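Local atomic coordinates of Nrps/pks (Streptomyces albus, PDB entry 4OPE), a protein that acts as a ketosynthase domain of the oxazolomycin assembly line, where it probably takes part in the carbon-carbon bond-forming condensation that extends polyketide intermediates. Residues G318-I323 / R381-L386; I340-V345 / T391-Q396; G306-H311 / T416-A421; D224-S229 / S376-R381; D235-A240 / I349-S354. All blocks are in the same frame, centred on the assembly; numbering follows the deposited sequence.

The ten segments lie in one ketosynthase domain of the thiolase fold. Contacts 2 and 3, centres 9 Å apart, join four parallel strands at one end of the large mixed sheet, in the order 416-422, 308-309, 340-343, 393-395. Helix 318-329 carries half of contact 1 and leads from strand 308-309 to strand 340-343. Contacts 4 and 5, centres 12 Å apart, each take one segment from the loop between helix 210-217 and strand 242-250. Along the chain, contacts 1 and 2 are nested inside the loop closed by contact 3, and contact 5 inside that of contact 4. They tie the sheet edge to the loops of His311 and His351, which with Cys176 probably form the ketosynthase Cys-His-His centre.

Contact 1. Residues G318-I323 / R381-L386; sequences GDPVEI and RLNPHL
In this thiolase-fold ketosynthase the first turn of helix 318-329 packs against a type I beta turn, Asn383 to Leu386, in the loop that leads to strand 393-395. The apolar part of the contact depends on one methyl group. Leu386 has CG anti to its carbonyl carbon (chi1 -52°), and its side chain reaches the helix so that CD2 lies over one face of the pyrrolidine ring, nearest its N and CA, 3.5 Å from Pro320 N and 4.0 Å from Pro320 CD. The same CD2 touches Ile323 CG1, one helical turn further on. Leucine crosses both of these side chains at roughly a right angle, so the methyl is shared between them and is not aligned with either.

The polar part runs through one bound water. It donates to Asp319 OD2 at 2.8 Å and accepts from Asn383 ND2, bridging helix and turn beside the leucine. Asp319 is also held by backbone N-H groups of two loops: Phe230 N gives to OD2 and Gly314 N to OD1, which probably fixes the carboxylate where the water can bridge it.

Within the turn, Asn383 uses its other amide atom. With CG anti to the backbone N (chi1 178°), it forms an Asx turn in which OD1 accepts from His385 N at 2.7 Å, the donor lying in the plane of the side-chain carbonyl.

Contact 2. Residues I340-V345 / T391-Q396; sequences IPIGSV and TPFRLQ
Ile340 lies alongside Phe393, both side chains pointing the same way, and its CB rests 4.1 Å from the ring atom CD1. The ethyl arm of Ile340 extends further, bringing CD1 close to both Phe393 CE1 and Pro392 CB. Ile342 is on the same face of the sheet; its CG2, between the backbone N and the carbonyl carbon, meets Phe393 CB and, at 3.8 Å, Leu395 CD2. Leu326 of helix 318-329 packs on Phe393, so this apolar face is turned to the helix.

Strands 340-343 and 393-395 run parallel, paired Ile340 with Phe393, Pro341 with Arg394 and Ile342 with Leu395, and their short axes diverge by 46°. Four backbone bonds hold them. The straightest is Ile340 N to Pro392 O (2.9 Å, 169° at the hydrogen), although the donor sits above the carbonyl plane; Gln396 N instead meets Ile342 O nearly along the C=O axis.

Just past the strand, Gln396 is bent at chi2, which lays OE1 3.5 Å from Pro341 CB, while its NE2 bonds to Asp398 O. Arg394, on the face of Pro341, folds back along its own strand: NH1 donates to Thr391 O at 2.6 Å and to Phe393 O at 2.8 Å, both acceptors close to the guanidinium plane.

Two carbonyl oxygens thus grip one nitrogen of a charged group beside the strand pairing, which probably helps to hold the bend at Thr391 and Pro392, where Thr391 OG1 also accepts Phe393 N in an ST turn.

Contact 3. Residues G306-H311 / T416-A421; sequences GYLEAH and TAAISA
Pairing is closest in the middle of this contact, where strand 308-309 runs parallel to strand 416-422. Ala418 N donates to Tyr307 O, Glu309 N reaches Ala418 O at 2.8 Å, and Ser420 N meets Glu309 O at 3.0 Å, the last two nearly along the C=O axes. On one face Leu308 CD2 sits 3.7 Å from Ala418 CB. On the other, Glu309 is bent at chi2 and crosses Ile419 obliquely, its CG against Ile419 CG2, while its carboxylate turns away to Lys363 and to Val345 N.

At the start, Gly306 N is held by Thr416: OG1, turned between the backbone N and the carbonyl carbon (chi1 62°), accepts at 3.1 Å, and the bond to Thr416 O is weak. Thr416 OG1 also bonds to Asp304 O; a valine here would lose both hydroxyl bonds and would probably loosen the hold on the turn at Asp304 to Gly306 that leads into strand 308-309.

The far end is looser yet still buried. His311 N lies 3.7 Å from Ser420 O and is instead bonded to Glu322, while the imidazole ND1 approaches Ala421 CA and the ring meets Phe422.

The pair sits inside the sheet: strand 427-434 flanks 416-422 and strand 340-343 flanks 308-309, while helix 356-370 covers Tyr307, Glu309 and Ile419, and helix 318-329 covers Leu308.

Contact 4. Residues D224-S229 / S376-R381; sequences DGRCRS and SLHAER
His378 adopts left-handed backbone angles (phi 63°, psi 25°), unusual for a residue with a side chain, and projects its imidazole into the bend of the loop 224-229. One face of the ring carries Leu377 CB. Over the opposite face, offset toward the rim, lies Arg226 CG, and Arg226 CD comes 3.6 Å from His378 NE2. Arg226 is bent at chi2 and chi3, so its aliphatic part crosses the ring obliquely while CE1 faces the guanidinium edge, the two planes 59° apart. At the ring's own edge CD2 approaches Cys227 O, and His378 CB packs beside Arg228 CG.

Arg228 is fixed within its own loop, and Arg226 partly so. Arg228 extends back to Asp224 and grips it side-on, NE and NH2 both giving to OD2 at 2.7 Å within the guanidinium plane. OD1 accepts Arg226 N in an Asx turn, and Arg226 NE donates to Gly225 O at 2.9 Å. The main partner of the Arg226 guanidinium is Asp36, beyond the loop, and it also makes a cation-pi contact with Trp66.

Further along, a water joins the segments: it donates to Ser229 O and to Leu377 O, each at 2.8 Å, and accepts from Ser376 OG.

The loop before strand 242-250 is thus joined to the loop before strand 393-395 by packing and one three-bonded water. With Arg226 NH2 4.6 Å from His378 NE2, a proton on the imidazole would probably be disfavoured, although the carboxylate of Asp36, which His378 touches, may offset part of this.

Contact 5. Residues D235-A240 / I349-S354; sequences DGYVPA and IGHAES
One face of the Tyr237 ring receives the edge of His351, whose CD2 stands 3.6 Å above its centre; the stack is edge-to-face, with planes 59° apart. Glu353 OE1 lies at the tyrosine's rim, near its plane, and Glu353 CG lies over the rim of one face of the imidazole. This is a loop-to-loop contact of the thiolase fold, closed by a single backbone bridge between Pro239 and His351. His351 N donates to Val238 O at 2.8 Å, nearly along the C=O axis, and Ala240 N returns to His351 O at 2.9 Å from above the carbonyl plane. Gly350, leaving helix 346-349 with positive phi (101°), passes close to Val238 O.

His351 also touches Cys176, consistent with a place in the Cys-His-His centre of ketosynthases. An alanine in place of Tyr237 would remove the ring under the imidazole edge and would probably leave His351 less firmly oriented. The Glu353 carboxylate is held by Lys211 and Asn204, and Asn204 also bonds to Ala240 O. The last close approach is at that oxygen, where Ala352 CA makes a CA-H...O contact with Ala240 O at 3.1 Å.

Contact 1. Residues G318-I323 / R381-L386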
# COMPACT_ATOMS: atom_id res chain seq x y z
N GLY A 318 10.86 16.41 17.06
CA GLY A 318 11.20 15.88 15.77
C GLY A 318 12.28 16.62 15.01
O GLY A 318 13.06 15.98 14.29
N ASP A 319 12.30 17.97 15.12
CA ASP A 319 13.20 18.77 14.32
C ASP A 319 14.65 18.52 14.70
O ASP A 319 15.46 18.28 13.85
CB ASP A 319 12.81 20.24 14.37
CG ASP A 319 11.64 20.61 13.40
OD1 ASP A 319 11.08 19.72 12.69
OD2 ASP A 319 11.30 21.81 13.36
N PRO A 320 14.99 18.54 16.00
CA PRO A 320 16.35 18.17 16.41
C PRO A 320 16.72 16.75 16.06
O PRO A 320 17.89 16.45 15.85
CB PRO A 320 16.31 18.29 17.95
CG PRO A 320 15.19 19.22 18.23
CD PRO A 320 14.17 18.98 17.15
N VAL A 321 15.73 15.86 16.09
CA VAL A 321 15.99 14.48 15.71
C VAL A 321 16.36 14.39 14.24
O VAL A 321 17.25 13.63 13.89
CB VAL A 321 14.79 13.58 16.05
CG1 VAL A 321 14.85 12.23 15.34
CG2 VAL A 321 14.73 13.40 17.56
N GLU A 322 15.70 15.16 13.39
CA GLU A 322 16.01 15.13 11.97
C GLU A 322 17.45 15.59 11.72
O GLU A 322 18.19 15.00 10.94
CB GLU A 322 15.04 15.99 11.18
CG GLU A 322 15.27 15.93 9.68
CD GLU A 322 14.08 16.41 8.82
OE1 GLU A 322 13.12 17.04 9.35
OE2 GLU A 322 14.10 16.13 7.58
N ILE A 323 17.85 16.62 12.44
CA ILE A 323 19.21 17.08 12.27
C ILE A 323 20.23 16.05 12.76
O ILE A 323 21.27 15.82 12.13
CB ILE A 323 19.43 18.44 12.93
CG1 ILE A 323 18.45 19.47 12.39
CG2 ILE A 323 20.83 18.92 12.65
CD1 ILE A 323 18.52 19.66 10.88
N ARG A 381 13.80 33.22 13.76
CA ARG A 381 14.76 32.75 14.76
C ARG A 381 14.77 31.24 14.70
O ARG A 381 13.74 30.58 14.66
CB ARG A 381 14.38 33.20 16.16
CG ARG A 381 14.12 34.68 16.29
CD ARG A 381 13.57 35.10 17.65
NE ARG A 381 14.31 34.58 18.80
CZ ARG A 381 15.57 34.89 19.11
NH1 ARG A 381 16.26 35.72 18.34
NH2 ARG A 381 16.15 34.39 20.19
N LEU A 382 15.96 30.67 14.67
CA LEU A 382 16.08 29.25 14.57
C LEU A 382 15.73 28.59 15.85
O LEU A 382 15.81 29.19 16.91
CB LEU A 382 17.51 28.86 14.29
CG LEU A 382 18.03 29.10 12.89
CD1 LEU A 382 19.38 28.40 12.86
CD2 LEU A 382 17.11 28.57 11.79
N ASN A 383 15.38 27.33 15.75
CA ASN A 383 15.30 26.50 16.91
C ASN A 383 16.70 26.42 17.46
O ASN A 383 17.59 25.96 16.77
CB ASN A 383 14.83 25.13 16.50
CG ASN A 383 14.76 24.17 17.64
OD1 ASN A 383 15.51 24.26 18.58
ND2 ASN A 383 13.88 23.19 17.51
N PRO A 384 16.89 26.87 18.70
CA PRO A 384 18.22 26.93 19.30
C PRO A 384 18.74 25.59 19.73
O PRO A 384 19.93 25.51 20.00
CB PRO A 384 18.02 27.81 20.52
CG PRO A 384 16.62 27.58 20.90
CD PRO A 384 15.86 27.33 19.63
N HIS A 385 17.90 24.56 19.79
CA HIS A 385 18.37 23.22 20.21
C HIS A 385 18.85 22.33 19.07
O HIS A 385 19.09 21.14 19.30
CB HIS A 385 17.27 22.47 20.95
CG HIS A 385 16.60 23.30 21.99
ND1 HIS A 385 15.25 23.60 21.95
CD2 HIS A 385 17.09 23.92 23.09
CE1 HIS A 385 14.93 24.37 22.98
NE2 HIS A 385 16.04 24.59 23.67
N LEU A 386 18.98 22.85 17.85
CA LEU A 386 19.43 22.02 16.71
C LEU A 386 20.92 22.04 16.55
O LEU A 386 21.51 21.06 16.06
CB LEU A 386 18.90 22.56 15.39
CG LEU A 386 17.42 22.81 15.26
CD1 LEU A 386 17.19 23.59 13.99
CD2 LEU A 386 16.66 21.49 15.28
O HOH W 1 11.63 23.57 15.48

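Contact 2. Residues I340-V345 / T391-Q396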
# COMPACT_ATOMS: atom_id res chain seq x y z
N ILE A 340 25.16 23.28 2.84
CA ILE A 340 24.00 22.72 2.18
C ILE A 340 22.75 23.42 2.65
O ILE A 340 22.45 23.42 3.84
CB ILE A 340 23.82 21.26 2.52
CG1 ILE A 340 25.02 20.48 2.04
CG2 ILE A 340 22.54 20.76 1.86
CD1 ILE A 340 25.07 19.08 2.62
N PRO A 341 22.02 24.05 1.72
CA PRO A 341 20.79 24.69 2.13
C PRO A 341 19.68 23.70 2.39
O PRO A 341 19.59 22.69 1.69
CB PRO A 341 20.44 25.63 0.98
CG PRO A 341 21.31 25.20 -0.13
CD PRO A 341 22.53 24.62 0.48
N ILE A 342 18.89 23.99 3.41
CA ILE A 342 17.85 23.09 3.91
C ILE A 342 16.57 23.92 4.10
O ILE A 342 16.65 25.12 4.38
CB ILE A 342 18.26 22.50 5.24
CG1 ILE A 342 17.32 21.41 5.67
CG2 ILE A 342 18.21 23.56 6.33
CD1 ILE A 342 17.86 20.58 6.81
N GLY A 343 15.41 23.28 3.91
CA GLY A 343 14.11 23.94 4.00
C GLY A 343 13.01 22.91 3.98
O GLY A 343 13.26 21.72 3.81
N SER A 344 11.77 23.36 4.16
CA SER A 344 10.63 22.48 4.12
C SER A 344 9.41 23.17 3.59
O SER A 344 8.95 24.16 4.16
CB SER A 344 10.28 21.93 5.49
OG SER A 344 9.16 21.02 5.43
N VAL A 345 8.82 22.56 2.56
CA VAL A 345 7.53 22.97 2.04
C VAL A 345 6.41 23.07 3.08
O VAL A 345 5.47 23.83 2.91
CB VAL A 345 7.10 22.02 0.90
CG1 VAL A 345 6.65 20.67 1.43
CG2 VAL A 345 6.03 22.67 0.01
N THR A 391 26.87 22.09 11.82
CA THR A 391 26.54 21.25 10.69
C THR A 391 26.68 22.06 9.41
O THR A 391 26.82 23.30 9.44
CB THR A 391 25.09 20.68 10.78
OG1 THR A 391 24.13 21.64 10.32
CG2 THR A 391 24.76 20.30 12.20
N PRO A 392 26.63 21.35 8.29
CA PRO A 392 26.66 21.95 6.99
C PRO A 392 25.40 22.74 6.63
O PRO A 392 25.44 23.55 5.70
CB PRO A 392 26.80 20.75 6.06
CG PRO A 392 27.44 19.72 6.89
CD PRO A 392 26.81 19.89 8.22
N PHE A 393 24.30 22.52 7.34
CA PHE A 393 23.00 22.97 6.88
C PHE A 393 22.72 24.40 7.23
O PHE A 393 23.02 24.81 8.29
CB PHE A 393 21.88 22.06 7.45
CG PHE A 393 22.16 20.60 7.22
CD1 PHE A 393 22.03 20.05 5.96
CD2 PHE A 393 22.63 19.81 8.24
CE1 PHE A 393 22.33 18.73 5.72
CE2 PHE A 393 22.96 18.49 8.00
CZ PHE A 393 22.81 17.95 6.74
N ARG A 394 22.14 25.14 6.32
CA ARG A 394 21.66 26.48 6.60
C ARG A 394 20.24 26.62 6.09
O ARG A 394 19.92 26.25 4.97
CB ARG A 394 22.56 27.55 5.95
CG ARG A 394 24.01 27.52 6.43
CD ARG A 394 24.25 27.91 7.91
NE ARG A 394 25.68 27.78 8.25
CZ ARG A 394 26.28 26.70 8.79
NH1 ARG A 394 25.61 25.61 9.16
NH2 ARG A 394 27.59 26.74 8.98
N LEU A 395 19.39 27.13 6.95
CA LEU A 395 18.03 27.27 6.63
C LEU A 395 17.96 28.28 5.51
O LEU A 395 18.57 29.29 5.55
CB LEU A 395 17.23 27.67 7.86
CG LEU A 395 15.80 27.18 8.07
CD1 LEU A 395 14.84 28.29 7.73
CD2 LEU A 395 15.41 25.92 7.29
N GLN A 396 17.22 27.95 4.48
CA GLN A 396 17.07 28.81 3.35
C GLN A 396 15.87 29.68 3.59
O GLN A 396 14.75 29.26 3.34
CB GLN A 396 16.87 27.96 2.12
CG GLN A 396 16.78 28.77 0.85
CD GLN A 396 18.06 29.45 0.52
OE1 GLN A 396 19.12 28.84 0.53
NE2 GLN A 396 17.98 30.70 0.26

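Contact 3. Residues G306-H311 / T416-A421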
# COMPACT_ATOMS: atom_id res chain seq x y z
N GLY A 306 23.19 19.51 -3.35
CA GLY A 306 22.81 20.93 -3.49
C GLY A 306 21.72 21.48 -2.59
O GLY A 306 21.68 22.68 -2.35
N TYR A 307 20.84 20.62 -2.10
CA TYR A 307 19.68 21.07 -1.32
C TYR A 307 19.06 19.88 -0.64
O TYR A 307 19.06 18.79 -1.19
CB TYR A 307 18.62 21.75 -2.20
CG TYR A 307 17.43 22.25 -1.45
CD1 TYR A 307 17.45 23.45 -0.78
CD2 TYR A 307 16.28 21.53 -1.42
CE1 TYR A 307 16.36 23.91 -0.09
CE2 TYR A 307 15.18 21.95 -0.71
CZ TYR A 307 15.23 23.14 -0.04
OH TYR A 307 14.11 23.53 0.65
N LEU A 308 18.53 20.12 0.55
CA LEU A 308 17.90 19.07 1.37
C LEU A 308 16.50 19.55 1.74
O LEU A 308 16.35 20.51 2.50
CB LEU A 308 18.72 18.83 2.64
CG LEU A 308 18.48 17.61 3.55
CD1 LEU A 308 17.19 17.62 4.34
CD2 LEU A 308 18.53 16.33 2.76
N GLU A 309 15.49 18.92 1.14
CA GLU A 309 14.09 19.21 1.41
C GLU A 309 13.74 18.30 2.52
O GLU A 309 13.62 17.06 2.36
CB GLU A 309 13.21 18.90 0.20
CG GLU A 309 11.72 18.95 0.46
CD GLU A 309 11.18 20.32 0.91
OE1 GLU A 309 11.78 21.41 0.65
OE2 GLU A 309 10.09 20.31 1.54
N ALA A 310 13.61 18.90 3.69
CA ALA A 310 13.56 18.13 4.93
C ALA A 310 12.14 17.77 5.28
O ALA A 310 11.19 18.41 4.83
CB ALA A 310 14.17 18.93 6.04
N HIS A 311 12.01 16.77 6.13
CA HIS A 311 10.72 16.45 6.69
C HIS A 311 10.10 17.65 7.36
O HIS A 311 8.98 18.03 7.03
CB HIS A 311 10.83 15.28 7.63
CG HIS A 311 9.51 14.79 8.09
ND1 HIS A 311 8.49 14.49 7.21
CD2 HIS A 311 9.03 14.59 9.34
CE1 HIS A 311 7.44 14.09 7.91
NE2 HIS A 311 7.74 14.14 9.20
N THR A 416 21.72 18.84 -7.51
CA THR A 416 21.17 17.65 -6.84
C THR A 416 20.36 18.03 -5.59
O THR A 416 20.57 19.08 -4.97
CB THR A 416 22.25 16.64 -6.39
OG1 THR A 416 23.11 17.27 -5.46
CG2 THR A 416 23.08 16.18 -7.54
N ALA A 417 19.42 17.17 -5.24
CA ALA A 417 18.65 17.41 -4.07
C ALA A 417 18.25 16.10 -3.46
O ALA A 417 18.17 15.04 -4.11
CB ALA A 417 17.43 18.23 -4.39
N ALA A 418 18.00 16.19 -2.17
CA ALA A 418 17.60 15.05 -1.41
C ALA A 418 16.37 15.42 -0.62
O ALA A 418 16.27 16.53 -0.13
CB ALA A 418 18.74 14.66 -0.48
N ILE A 419 15.46 14.47 -0.50
CA ILE A 419 14.14 14.71 0.11
C ILE A 419 13.83 13.61 1.09
O ILE A 419 13.91 12.44 0.73
CB ILE A 419 13.05 14.68 -0.95
CG1 ILE A 419 13.51 15.54 -2.12
CG2 ILE A 419 11.71 15.14 -0.35
CD1 ILE A 419 12.53 15.61 -3.27
N SER A 420 13.42 14.03 2.29
CA SER A 420 13.06 13.12 3.38
C SER A 420 11.57 13.17 3.73
O SER A 420 10.94 14.21 3.69
CB SER A 420 13.80 13.48 4.66
OG SER A 420 15.18 13.18 4.61
N ALA A 421 11.05 12.02 4.11
CA ALA A 421 9.75 11.93 4.67
C ALA A 421 9.72 10.78 5.70
O ALA A 421 10.02 9.63 5.36
CB ALA A 421 8.75 11.68 3.58

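Contact 4. Residues D224-S229 / S376-R381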
# COMPACT_ATOMS: atom_id res chain seq x y z
N ASP A 224 -0.31 27.49 17.24
CA ASP A 224 -0.52 28.57 16.25
C ASP A 224 -1.01 28.07 14.89
O ASP A 224 -1.33 28.82 14.04
CB ASP A 224 0.74 29.42 16.08
CG ASP A 224 1.96 28.60 15.66
OD1 ASP A 224 1.94 27.32 15.56
OD2 ASP A 224 2.99 29.27 15.43
N GLY A 225 -1.08 26.78 14.68
CA GLY A 225 -1.48 26.32 13.35
C GLY A 225 -0.37 26.46 12.32
O GLY A 225 -0.64 26.67 11.15
N ARG A 226 0.89 26.31 12.76
CA ARG A 226 1.99 26.37 11.85
C ARG A 226 2.96 25.21 12.03
O ARG A 226 3.03 24.59 13.09
CB ARG A 226 2.74 27.68 12.03
CG ARG A 226 1.89 28.94 11.89
CD ARG A 226 1.26 29.11 10.50
NE ARG A 226 -0.17 29.46 10.60
CZ ARG A 226 -0.71 30.60 10.20
NH1 ARG A 226 -2.01 30.80 10.36
NH2 ARG A 226 0.04 31.52 9.65
N CYS A 227 3.66 24.91 10.94
CA CYS A 227 4.87 24.12 10.94
C CYS A 227 6.03 25.09 10.85
O CYS A 227 6.33 25.58 9.79
CB CYS A 227 4.93 23.17 9.76
SG CYS A 227 3.63 21.95 9.74
N ARG A 228 6.67 25.34 11.99
CA ARG A 228 7.80 26.23 12.07
C ARG A 228 9.05 25.41 11.88
O ARG A 228 9.79 25.14 12.83
CB ARG A 228 7.80 26.88 13.43
CG ARG A 228 6.51 27.60 13.80
CD ARG A 228 6.79 28.37 15.07
NE ARG A 228 5.66 29.06 15.62
CZ ARG A 228 5.74 29.82 16.72
NH1 ARG A 228 6.89 29.99 17.39
NH2 ARG A 228 4.67 30.43 17.17
N SER A 229 9.29 25.03 10.63
CA SER A 229 10.32 24.03 10.31
C SER A 229 11.69 24.55 10.71
O SER A 229 12.14 25.54 10.19
CB SER A 229 10.28 23.67 8.82
OG SER A 229 8.97 23.37 8.37
N SER A 376 11.98 29.10 3.10
CA SER A 376 11.32 28.31 4.14
C SER A 376 10.83 29.27 5.25
O SER A 376 11.59 30.06 5.73
CB SER A 376 12.31 27.30 4.73
OG SER A 376 11.66 26.11 5.11
N LEU A 377 9.56 29.18 5.67
CA LEU A 377 8.94 30.19 6.50
C LEU A 377 9.06 29.88 7.98
O LEU A 377 9.47 28.78 8.37
CB LEU A 377 7.45 30.32 6.14
CG LEU A 377 7.12 31.09 4.86
CD1 LEU A 377 7.78 30.47 3.68
CD2 LEU A 377 5.64 31.06 4.56
N HIS A 378 8.74 30.89 8.79
CA HIS A 378 8.62 30.75 10.24
C HIS A 378 9.86 30.36 10.99
O HIS A 378 9.75 29.82 12.06
CB HIS A 378 7.53 29.75 10.63
CG HIS A 378 6.22 30.02 10.00
ND1 HIS A 378 5.58 31.24 10.12
CD2 HIS A 378 5.41 29.25 9.23
CE1 HIS A 378 4.46 31.22 9.43
NE2 HIS A 378 4.33 30.03 8.88
N ALA A 379 11.04 30.62 10.48
CA ALA A 379 12.24 30.38 11.26
C ALA A 379 13.10 31.61 11.29
O ALA A 379 14.33 31.53 11.22
CB ALA A 379 13.02 29.20 10.71
N GLU A 380 12.45 32.76 11.44
CA GLU A 380 13.16 34.03 11.58
C GLU A 380 14.19 33.89 12.66
O GLU A 380 15.32 34.36 12.51
CB GLU A 380 12.23 35.21 11.89
CG GLU A 380 11.10 35.39 10.86
CD GLU A 380 9.88 34.46 11.09
OE1 GLU A 380 9.92 33.50 11.91
OE2 GLU A 380 8.85 34.69 10.40
N ARG A 381 13.80 33.22 13.76
CA ARG A 381 14.76 32.75 14.76
C ARG A 381 14.77 31.24 14.70
O ARG A 381 13.74 30.58 14.66
CB ARG A 381 14.38 33.20 16.16
CG ARG A 381 14.12 34.68 16.29
CD ARG A 381 13.57 35.10 17.65
NE ARG A 381 14.31 34.58 18.80
CZ ARG A 381 15.57 34.89 19.11
NH1 ARG A 381 16.26 35.72 18.34
NH2 ARG A 381 16.15 34.39 20.19
O HOH W 2 11.50 26.95 7.83

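Contact 5. Residues D235-A240 / I349-S354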
# COMPACT_ATOMS: atom_id res chain seq x y z
N ASP A 235 5.59 23.82 18.17
CA ASP A 235 4.98 22.88 19.12
C ASP A 235 3.96 21.95 18.46
O ASP A 235 2.93 21.61 19.08
CB ASP A 235 4.34 23.63 20.29
CG ASP A 235 3.13 24.47 19.89
OD1 ASP A 235 2.72 24.42 18.72
OD2 ASP A 235 2.56 25.18 20.74
N GLY A 236 4.27 21.53 17.24
CA GLY A 236 3.43 20.60 16.52
C GLY A 236 3.27 20.97 15.06
O GLY A 236 3.96 21.85 14.56
N TYR A 237 2.32 20.35 14.37
CA TYR A 237 2.12 20.68 12.97
C TYR A 237 0.72 21.11 12.68
O TYR A 237 -0.11 21.17 13.55
CB TYR A 237 2.55 19.51 12.09
CG TYR A 237 1.78 18.23 12.26
CD1 TYR A 237 2.23 17.25 13.10
CD2 TYR A 237 0.62 17.97 11.53
CE1 TYR A 237 1.57 16.05 13.24
CE2 TYR A 237 -0.05 16.75 11.67
CZ TYR A 237 0.46 15.81 12.53
OH TYR A 237 -0.16 14.61 12.72
N VAL A 238 0.47 21.43 11.43
CA VAL A 238 -0.88 21.72 10.97
C VAL A 238 -1.23 20.86 9.75
O VAL A 238 -0.47 20.78 8.80
CB VAL A 238 -1.02 23.23 10.69
CG1 VAL A 238 -0.02 23.71 9.70
CG2 VAL A 238 -2.39 23.54 10.16
N PRO A 239 -2.38 20.21 9.76
CA PRO A 239 -2.73 19.40 8.61
C PRO A 239 -2.90 20.22 7.34
O PRO A 239 -3.34 21.37 7.36
CB PRO A 239 -4.07 18.75 9.00
CG PRO A 239 -4.15 18.89 10.47
CD PRO A 239 -3.48 20.21 10.73
N ALA A 240 -2.58 19.61 6.23
CA ALA A 240 -2.87 20.21 4.96
C ALA A 240 -3.33 19.19 3.94
O ALA A 240 -3.03 18.00 4.07
CB ALA A 240 -1.64 20.90 4.45
N ILE A 349 2.69 25.51 3.36
CA ILE A 349 1.35 24.93 3.21
C ILE A 349 0.91 24.05 4.35
O ILE A 349 -0.24 23.68 4.40
CB ILE A 349 1.27 24.03 1.95
CG1 ILE A 349 2.26 22.88 2.02
CG2 ILE A 349 1.60 24.84 0.72
CD1 ILE A 349 1.97 21.82 1.01
N GLY A 350 1.81 23.63 5.22
CA GLY A 350 1.46 22.68 6.27
C GLY A 350 1.87 21.26 5.96
O GLY A 350 2.48 21.01 4.96
N HIS A 351 1.52 20.35 6.83
CA HIS A 351 1.89 18.98 6.72
C HIS A 351 0.80 18.26 5.94
O HIS A 351 -0.24 17.93 6.51
CB HIS A 351 1.95 18.42 8.12
CG HIS A 351 2.45 17.02 8.21
ND1 HIS A 351 2.56 16.20 7.12
CD2 HIS A 351 2.88 16.29 9.26
CE1 HIS A 351 3.01 15.01 7.49
NE2 HIS A 351 3.22 15.04 8.79
N ALA A 352 1.03 17.98 4.65
CA ALA A 352 0.04 17.36 3.80
C ALA A 352 -0.08 15.84 3.96
O ALA A 352 -0.67 15.17 3.11
CB ALA A 352 0.31 17.68 2.35
N GLU A 353 0.46 15.31 5.03
CA GLU A 353 0.16 13.95 5.45
C GLU A 353 0.51 12.99 4.37
O GLU A 353 1.65 12.96 3.99
CB GLU A 353 -1.27 13.88 5.98
CG GLU A 353 -1.28 14.64 7.30
CD GLU A 353 -2.64 15.03 7.85
OE1 GLU A 353 -2.67 15.19 9.09
OE2 GLU A 353 -3.62 15.19 7.12
N SER A 354 -0.41 12.25 3.79
CA SER A 354 0.01 11.29 2.77
C SER A 354 0.56 11.92 1.47
O SER A 354 1.22 11.26 0.67
CB SER A 354 -1.11 10.28 2.44
OG SER A 354 -2.41 10.89 2.37